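Local coordinates for protein R-imine reductase (Streptomyces kanamyceticus, PDB 3ZGY) that catalyses the NADPH-dependent, R-selective reduction of an imine substrate, at residues H19-V24 with A75-V80; V150-P155 with A171-L176; A250-H255 with Y296-E301. All coordinates share one frame; numbering follows the deposited sequence.

Contact 1. Residues H19-V24 with A75-V80; sequences HTPVTV and ASPLVV
Leu78 O takes a hydrogen bond from the adjacent strand, Thr23 N donating over 3.0 Å with an N-H...O angle of 169°, and a weaker CA-H...O contact in which Val22 CA lies 3.4 Å from Leu78 O. One step on, Val80 N returns a 2.8 Å bond to Thr23 O, its donor tilted 35° from the carbonyl plane. These bonds bind strands 22-25 and 78-81 side by side and parallel in the Rossmann-type sheet, with Thr23 beside Val79 and Val24 beside Val80. Thr23 keeps OG1 anti to its own carbonyl carbon (chi1 -72°), which turns OG1 to Ser76 OG, modelled 2.5 Å away; the direction is undecided, and the shortness carries no weight at this resolution. A water 2.8 Å from Ser76 OG makes only a weak link to Val22 O. On the other face, Val22 CG1 lies alongside Leu78 CD2 at 3.9 Å, pointing the same way. The chemistry thus divides into a hydroxyl pair at the start of the strands, where Thr23 OG1 also bonds to Ala72 O, and an apolar layer of Val22, Leu78, Val24 and Val80, with Phe38 of helix 29-40 packing over the three valines.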
loop_
_atom_site.group_PDB
_atom_site.type_symbol
_atom_site.label_atom_id
_atom_site.label_comp_id
_atom_site.label_asym_id
_atom_site.label_seq_id
_atom_site.Cartn_x
_atom_site.Cartn_y
_atom_site.Cartn_z
ATOM N N HIS D 19 11.446 36.068 17.763
ATOM C CA HIS D 19 11.628 36.105 19.190
ATOM C C HIS D 19 11.714 34.727 19.836
ATOM O O HIS D 19 11.843 34.705 21.041
ATOM C CB HIS D 19 10.584 37.048 19.826
ATOM C CG HIS D 19 10.627 38.434 19.244
ATOM N ND1 HIS D 19 9.802 38.836 18.208
ATOM C CD2 HIS D 19 11.467 39.472 19.477
ATOM C CE1 HIS D 19 10.101 40.074 17.862
ATOM N NE2 HIS D 19 11.109 40.480 18.613
ATOM N N THR D 20 11.693 33.591 19.101
ATOM C CA THR D 20 11.878 32.290 19.758
ATOM C C THR D 20 13.116 31.524 19.343
ATOM O O THR D 20 13.129 30.881 18.303
ATOM C CB THR D 20 10.707 31.375 19.455
ATOM O OG1 THR D 20 9.511 32.134 19.517
ATOM C CG2 THR D 20 10.689 30.207 20.478
ATOM N N PRO D 21 14.133 31.542 20.166
ATOM C CA PRO D 21 15.315 30.756 19.872
ATOM C C PRO D 21 15.094 29.251 19.951
ATOM O O PRO D 21 14.313 28.801 20.789
ATOM C CB PRO D 21 16.327 31.186 20.935
ATOM C CG PRO D 21 15.601 32.033 21.911
ATOM C CD PRO D 21 14.157 32.119 21.508
ATOM N N VAL D 22 15.748 28.514 19.038
ATOM C CA VAL D 22 15.666 27.068 18.957
ATOM C C VAL D 22 17.023 26.430 18.628
ATOM O O VAL D 22 17.742 26.943 17.808
ATOM C CB VAL D 22 14.589 26.558 17.973
ATOM C CG1 VAL D 22 13.494 27.552 17.789
ATOM C CG2 VAL D 22 15.140 26.235 16.659
ATOM N N THR D 23 17.337 25.317 19.301
ATOM C CA THR D 23 18.548 24.563 19.088
ATOM C C THR D 23 18.235 23.316 18.284
ATOM O O THR D 23 17.124 22.745 18.396
ATOM C CB THR D 23 19.193 24.221 20.418
ATOM O OG1 THR D 23 19.751 25.433 20.977
ATOM C CG2 THR D 23 20.274 23.202 20.272
ATOM N N VAL D 24 19.169 22.932 17.405
ATOM C CA VAL D 24 19.016 21.708 16.634
ATOM C C VAL D 24 20.247 20.896 16.875
ATOM O O VAL D 24 21.357 21.355 16.616
ATOM C CB VAL D 24 18.819 21.960 15.137
ATOM C CG1 VAL D 24 18.883 20.655 14.379
ATOM C CG2 VAL D 24 17.473 22.604 14.877
ATOM N N ALA D 75 21.535 27.311 25.088
ATOM C CA ALA D 75 21.169 28.420 24.147
ATOM C C ALA D 75 19.696 28.713 23.956
ATOM O O ALA D 75 19.359 29.846 23.708
ATOM C CB ALA D 75 21.774 28.183 22.776
ATOM N N SER D 76 18.819 27.725 24.059
ATOM C CA SER D 76 17.431 27.958 23.681
ATOM C C SER D 76 16.439 27.240 24.579
ATOM O O SER D 76 16.733 26.187 25.133
ATOM C CB SER D 76 17.197 27.445 22.251
ATOM O OG SER D 76 18.371 27.493 21.463
ATOM N N PRO D 77 15.254 27.785 24.722
ATOM C CA PRO D 77 14.253 27.092 25.534
ATOM C C PRO D 77 13.627 25.885 24.806
ATOM O O PRO D 77 13.046 25.014 25.463
ATOM C CB PRO D 77 13.206 28.187 25.792
ATOM C CG PRO D 77 13.237 29.009 24.576
ATOM C CD PRO D 77 14.677 28.964 24.070
ATOM N N LEU D 78 13.754 25.842 23.481
ATOM C CA LEU D 78 13.253 24.720 22.665
ATOM C C LEU D 78 14.421 23.983 22.037
ATOM O O LEU D 78 15.172 24.608 21.300
ATOM C CB LEU D 78 12.416 25.261 21.545
ATOM C CG LEU D 78 11.846 24.254 20.583
ATOM C CD1 LEU D 78 10.915 23.314 21.314
ATOM C CD2 LEU D 78 11.070 24.949 19.483
ATOM N N VAL D 79 14.583 22.684 22.331
ATOM C CA VAL D 79 15.730 21.911 21.881
ATOM C C VAL D 79 15.271 20.761 21.005
ATOM O O VAL D 79 14.569 19.883 21.466
ATOM C CB VAL D 79 16.498 21.316 23.049
ATOM C CG1 VAL D 79 17.701 20.505 22.578
ATOM C CG2 VAL D 79 16.988 22.440 23.916
ATOM N N VAL D 80 15.683 20.749 19.732
ATOM C CA VAL D 80 15.243 19.710 18.808
ATOM C C VAL D 80 16.384 18.748 18.524
ATOM O O VAL D 80 17.475 19.158 18.195
ATOM C CB VAL D 80 14.745 20.329 17.528
ATOM C CG1 VAL D 80 14.378 19.241 16.511
ATOM C CG2 VAL D 80 13.525 21.169 17.779
HETATM O O HOH W 1 19.036 29.482 19.583
#

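Contact 2. Residues V150-P155 with A171-L176; sequences VLLSGP and AGTTYL
Tyr175 leaves the outer strand 173-175 and reaches forward, past its partner Leu152, to Gly154 at the end of strand 150-153, in a beta-alpha-beta unit whose two parallel strands are joined by helices 156-159 and 163-167. From CB the side chain runs with CG anti to the backbone N (chi1 172°), which lays the ring lengthwise alongside the end of strand 150-153. CD1 passes 4.1 Å from Leu152 O, a carbonyl set obliquely to the ring. Farther out, CE1 comes within 3.1 Å of Gly154 O, and at the tip OH donates to that oxygen over 2.6 Å. The acceptor lies in the ring plane at its edge, and the C=O...OH angle of 166° shows a nearly head-on approach to the carbonyl. The ring also meets Phe159, their planes about 15° apart, so the tyrosine ties the strand end to the start of the crossover.

Before it the strands pair in parallel. Thr174 N bonds to Val150 O, Leu152 N to Thr174 O in a bent bond, and Leu176 N to Leu152 O at 2.8 Å. Helix 182-209 covers the face of Leu151, where Phe221 of the second subunit also packs, whereas Leu152 lies on the face of Thr173 and touches Phe159. On the Leu151 side, Leu176 CG is anti to its carbonyl carbon (chi1 -70°), and the branch ends with CD1 at 3.8 Å from Leu151 CB.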
loop_
_atom_site.group_PDB
_atom_site.type_symbol
_atom_site.label_atom_id
_atom_site.label_comp_id
_atom_site.label_asym_id
_atom_site.label_seq_id
_atom_site.Cartn_x
_atom_site.Cartn_y
_atom_site.Cartn_z
ATOM N N VAL D 150 5.338 15.691 9.827
ATOM C CA VAL D 150 6.107 15.571 11.061
ATOM C C VAL D 150 5.134 15.327 12.130
ATOM O O VAL D 150 4.260 16.147 12.353
ATOM C CB VAL D 150 6.852 16.851 11.361
ATOM C CG1 VAL D 150 7.618 16.664 12.633
ATOM C CG2 VAL D 150 7.789 17.179 10.222
ATOM N N LEU D 151 5.220 14.159 12.742
ATOM C CA LEU D 151 4.262 13.751 13.789
ATOM C C LEU D 151 4.833 14.034 15.159
ATOM O O LEU D 151 6.048 13.950 15.362
ATOM C CB LEU D 151 3.958 12.293 13.656
ATOM C CG LEU D 151 3.528 11.871 12.245
ATOM C CD1 LEU D 151 3.358 10.369 12.203
ATOM C CD2 LEU D 151 2.247 12.548 11.812
ATOM N N LEU D 152 3.981 14.457 16.072
ATOM C CA LEU D 152 4.442 14.829 17.407
ATOM C C LEU D 152 3.477 14.246 18.417
ATOM O O LEU D 152 2.284 14.242 18.176
ATOM C CB LEU D 152 4.458 16.345 17.537
ATOM C CG LEU D 152 5.426 17.105 16.644
ATOM C CD1 LEU D 152 5.205 18.578 16.784
ATOM C CD2 LEU D 152 6.864 16.825 16.985
ATOM N N SER D 153 3.979 13.777 19.545
ATOM C CA SER D 153 3.106 13.242 20.562
ATOM C C SER D 153 3.726 13.513 21.902
ATOM O O SER D 153 4.960 13.676 22.025
ATOM C CB SER D 153 2.876 11.747 20.348
ATOM O OG SER D 153 4.134 11.060 20.259
ATOM N N GLY D 154 2.876 13.596 22.929
ATOM C CA GLY D 154 3.294 14.223 24.211
ATOM C C GLY D 154 2.258 15.176 24.741
ATOM O O GLY D 154 1.231 15.431 24.104
ATOM N N PRO D 155 2.491 15.698 25.932
ATOM C CA PRO D 155 1.405 16.465 26.527
ATOM C C PRO D 155 1.239 17.829 25.850
ATOM O O PRO D 155 2.229 18.440 25.456
ATOM C CB PRO D 155 1.848 16.601 27.970
ATOM C CG PRO D 155 3.325 16.530 27.906
ATOM C CD PRO D 155 3.568 15.463 26.886
ATOM N N ALA D 171 3.263 22.537 6.989
ATOM C CA ALA D 171 1.864 22.512 7.344
ATOM C C ALA D 171 1.486 21.085 7.720
ATOM O O ALA D 171 0.476 20.867 8.386
ATOM C CB ALA D 171 1.006 23.022 6.195
ATOM N N GLY D 172 2.270 20.121 7.272
ATOM C CA GLY D 172 1.990 18.749 7.638
ATOM C C GLY D 172 2.381 18.374 9.065
ATOM O O GLY D 172 2.169 17.221 9.472
ATOM N N THR D 173 2.983 19.321 9.799
ATOM C CA THR D 173 3.297 19.147 11.212
ATOM C C THR D 173 2.040 18.955 12.060
ATOM O O THR D 173 1.200 19.792 12.079
ATOM C CB THR D 173 4.056 20.342 11.753
ATOM O OG1 THR D 173 5.260 20.491 11.008
ATOM C CG2 THR D 173 4.398 20.138 13.198
ATOM N N THR D 174 1.903 17.805 12.705
ATOM C CA THR D 174 0.690 17.442 13.325
ATOM C C THR D 174 0.892 16.790 14.710
ATOM O O THR D 174 1.731 15.924 14.905
ATOM C CB THR D 174 -0.226 16.603 12.363
ATOM O OG1 THR D 174 -0.863 15.565 13.087
ATOM C CG2 THR D 174 0.498 15.964 11.228
ATOM N N TYR D 175 0.064 17.238 15.652
ATOM C CA TYR D 175 0.089 16.827 17.021
ATOM C C TYR D 175 -0.898 15.755 17.165
ATOM O O TYR D 175 -2.038 15.981 16.897
ATOM C CB TYR D 175 -0.343 17.959 17.947
ATOM C CG TYR D 175 -0.521 17.498 19.369
ATOM C CD1 TYR D 175 0.558 17.314 20.184
ATOM C CD2 TYR D 175 -1.782 17.265 19.894
ATOM C CE1 TYR D 175 0.407 16.888 21.489
ATOM C CE2 TYR D 175 -1.975 16.837 21.218
ATOM C CZ TYR D 175 -0.881 16.643 22.000
ATOM O OH TYR D 175 -1.056 16.255 23.306
ATOM N N LEU D 176 -0.460 14.592 17.637
ATOM C CA LEU D 176 -1.265 13.371 17.584
ATOM C C LEU D 176 -1.978 13.061 18.862
ATOM O O LEU D 176 -2.893 12.260 18.856
ATOM C CB LEU D 176 -0.339 12.206 17.300
ATOM C CG LEU D 176 0.294 12.081 15.927
ATOM C CD1 LEU D 176 1.350 10.982 16.011
ATOM C CD2 LEU D 176 -0.783 11.706 14.904
#

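Contact 3. Residues A250-H255 with Y296-E301; sequences AAIDTH and YPALIE
Ala250 approaches Tyr296 through its backbone, Ala250 O lying 4.4 Å from Tyr296 N, where the start of helix 252-269 meets the 3-10 turn 296-299 that leads into helix 300-304. Both belong to the all-helical C-terminal part of the reductase, at the dimer interface. Ala250 O also receives a weak bond from His255 NE2, at 3.3 Å and a bent N-H...O angle of 126°. Ala251 follows as the N-cap residue. Its side chain points away from the turn, but its carbonyl oxygen is the acceptor of the first helical turn: Thr254 OG1 donates to Ala251 O over 2.7 Å, and weaker bonds come from the backbone N of Thr254 and of His255.

Ile252 provides the apolar core of the contact. CG1 is held anti to the carbonyl carbon (chi1 -73°), which swings the end of the chain toward the turn. CG1 then rests 3.9 Å from Tyr296 CA, while CD1 lies 3.5 Å from Leu299 CD1 and 4.1 Å from Ala298 CB. The turn presents these groups together because it is tightly wound, Leu299 N bonding to Tyr296 O.

One turn on, His255 sets its ring against that of Tyr296. The planes meet at 46° with centroids 5.2 Å apart, an oblique pairing. His255 ND1 and Tyr296 OH turn to the second subunit: ND1 bonds to Trp195 NE1 and OH to Asn199 OD1 there, and the indole meets both rings. With ND1 accepting from the indole, the weak NE2 bond is consistent with a proton on NE2. Tyr296 CD2 lies 3.6 Å above the plane of the imidazole, displaced toward its rim.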
loop_
_atom_site.group_PDB
_atom_site.type_symbol
_atom_site.label_atom_id
_atom_site.label_comp_id
_atom_site.label_asym_id
_atom_site.label_seq_id
_atom_site.Cartn_x
_atom_site.Cartn_y
_atom_site.Cartn_z
ATOM N N ALA D 250 -18.752 -9.998 -0.085
ATOM C CA ALA D 250 -17.336 -10.288 -0.312
ATOM C C ALA D 250 -16.702 -11.023 0.867
ATOM O O ALA D 250 -15.694 -10.601 1.403
ATOM C CB ALA D 250 -16.572 -9.003 -0.637
ATOM N N ALA D 251 -17.264 -12.165 1.222
ATOM C CA ALA D 251 -16.822 -12.888 2.397
ATOM C C ALA D 251 -15.469 -13.546 2.201
ATOM O O ALA D 251 -15.069 -13.868 1.094
ATOM C CB ALA D 251 -17.834 -13.944 2.776
ATOM N N ILE D 252 -14.794 -13.804 3.307
ATOM C CA ILE D 252 -13.430 -14.317 3.272
ATOM C C ILE D 252 -13.351 -15.600 2.502
ATOM O O ILE D 252 -12.339 -15.854 1.864
ATOM C CB ILE D 252 -12.847 -14.468 4.707
ATOM C CG1 ILE D 252 -12.538 -13.081 5.259
ATOM C CG2 ILE D 252 -11.551 -15.251 4.737
ATOM C CD1 ILE D 252 -12.401 -13.033 6.766
ATOM N N ASP D 253 -14.385 -16.437 2.609
ATOM C CA ASP D 253 -14.477 -17.685 1.825
ATOM C C ASP D 253 -14.283 -17.390 0.326
ATOM O O ASP D 253 -13.410 -17.989 -0.298
ATOM C CB ASP D 253 -15.827 -18.368 2.035
ATOM C CG ASP D 253 -15.949 -19.072 3.390
ATOM O OD1 ASP D 253 -14.955 -19.664 3.876
ATOM O OD2 ASP D 253 -17.075 -19.043 3.959
ATOM N N THR D 254 -15.039 -16.424 -0.201
ATOM C CA THR D 254 -14.960 -16.024 -1.623
ATOM C C THR D 254 -13.536 -15.640 -2.049
ATOM O O THR D 254 -13.101 -15.934 -3.168
ATOM C CB THR D 254 -15.827 -14.733 -1.998
ATOM O OG1 THR D 254 -16.725 -14.407 -0.948
ATOM C CG2 THR D 254 -16.643 -14.905 -3.309
ATOM N N HIS D 255 -12.821 -14.934 -1.183
ATOM C CA HIS D 255 -11.441 -14.515 -1.487
ATOM C C HIS D 255 -10.565 -15.718 -1.800
ATOM O O HIS D 255 -9.743 -15.690 -2.703
ATOM C CB HIS D 255 -10.863 -13.699 -0.306
ATOM C CG HIS D 255 -11.422 -12.307 -0.194
ATOM N ND1 HIS D 255 -10.692 -11.189 -0.515
ATOM C CD2 HIS D 255 -12.646 -11.856 0.174
ATOM C CE1 HIS D 255 -11.426 -10.105 -0.328
ATOM N NE2 HIS D 255 -12.622 -10.484 0.087
ATOM N N TYR D 296 -13.533 -9.114 4.979
ATOM C CA TYR D 296 -12.060 -9.199 5.073
ATOM C C TYR D 296 -11.559 -8.603 6.396
ATOM O O TYR D 296 -10.656 -9.140 7.011
ATOM C CB TYR D 296 -11.371 -8.538 3.850
ATOM C CG TYR D 296 -9.923 -8.963 3.674
ATOM C CD1 TYR D 296 -8.895 -8.279 4.301
ATOM C CD2 TYR D 296 -9.580 -10.055 2.902
ATOM C CE1 TYR D 296 -7.559 -8.671 4.146
ATOM C CE2 TYR D 296 -8.238 -10.451 2.754
ATOM C CZ TYR D 296 -7.234 -9.757 3.382
ATOM O OH TYR D 296 -5.924 -10.152 3.256
ATOM N N PRO D 297 -12.205 -7.531 6.887
ATOM C CA PRO D 297 -11.695 -6.914 8.113
ATOM C C PRO D 297 -11.681 -7.798 9.336
ATOM O O PRO D 297 -11.033 -7.470 10.305
ATOM C CB PRO D 297 -12.628 -5.725 8.320
ATOM C CG PRO D 297 -13.069 -5.368 6.943
ATOM C CD PRO D 297 -13.226 -6.681 6.243
ATOM N N ALA D 298 -12.384 -8.913 9.313
ATOM C CA ALA D 298 -12.288 -9.859 10.417
ATOM C C ALA D 298 -10.898 -10.412 10.567
ATOM O O ALA D 298 -10.585 -11.042 11.568
ATOM C CB ALA D 298 -13.246 -10.994 10.197
ATOM N N LEU D 299 -10.059 -10.206 9.570
ATOM C CA LEU D 299 -8.693 -10.641 9.675
ATOM C C LEU D 299 -7.878 -9.809 10.682
ATOM O O LEU D 299 -6.744 -10.176 10.995
ATOM C CB LEU D 299 -8.007 -10.605 8.317
ATOM C CG LEU D 299 -7.701 -11.966 7.712
ATOM C CD1 LEU D 299 -8.980 -12.617 7.231
ATOM C CD2 LEU D 299 -6.761 -11.792 6.549
ATOM N N ILE D 300 -8.425 -8.696 11.168
ATOM C CA ILE D 300 -7.747 -7.925 12.215
ATOM C C ILE D 300 -7.421 -8.830 13.414
ATOM O O ILE D 300 -6.397 -8.623 14.077
ATOM C CB ILE D 300 -8.565 -6.674 12.641
ATOM C CG1 ILE D 300 -7.779 -5.783 13.590
ATOM C CG2 ILE D 300 -9.870 -7.056 13.328
ATOM C CD1 ILE D 300 -6.741 -4.935 12.908
ATOM N N GLU D 301 -8.248 -9.842 13.685
ATOM C CA GLU D 301 -7.945 -10.820 14.771
ATOM C C GLU D 301 -6.657 -11.601 14.564
ATOM O O GLU D 301 -5.931 -11.899 15.502
ATOM C CB GLU D 301 -9.112 -11.756 14.973
ATOM C CG GLU D 301 -10.277 -10.988 15.599
ATOM C CD GLU D 301 -11.569 -11.779 15.706
ATOM O OE1 GLU D 301 -11.550 -13.003 15.462
ATOM O OE2 GLU D 301 -12.603 -11.172 16.052
#

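Contacts 1 and 2 are two strand pairings of one mixed sheet, with centres about 18 Å and nearest atoms about 8 Å apart, without touching. Both flank the NADP(+) site, which carries no cofactor here: the side chain of Val24 is about 4 Å from that of cofactor-binding Leu27, also its sequence neighbour, and that of Val150 about 7 Å from that of Met30, another NADP(+)-binding residue. Contact 3 lies away from that site, its centre about 50 Å from that of contact 1 and about 33 Å from that of contact 2. Helix 182-209 of this chain packs on contact 2, and the same helix of the second subunit supplies Trp195 and Asn199 to contact 3, relating the two through the dimer.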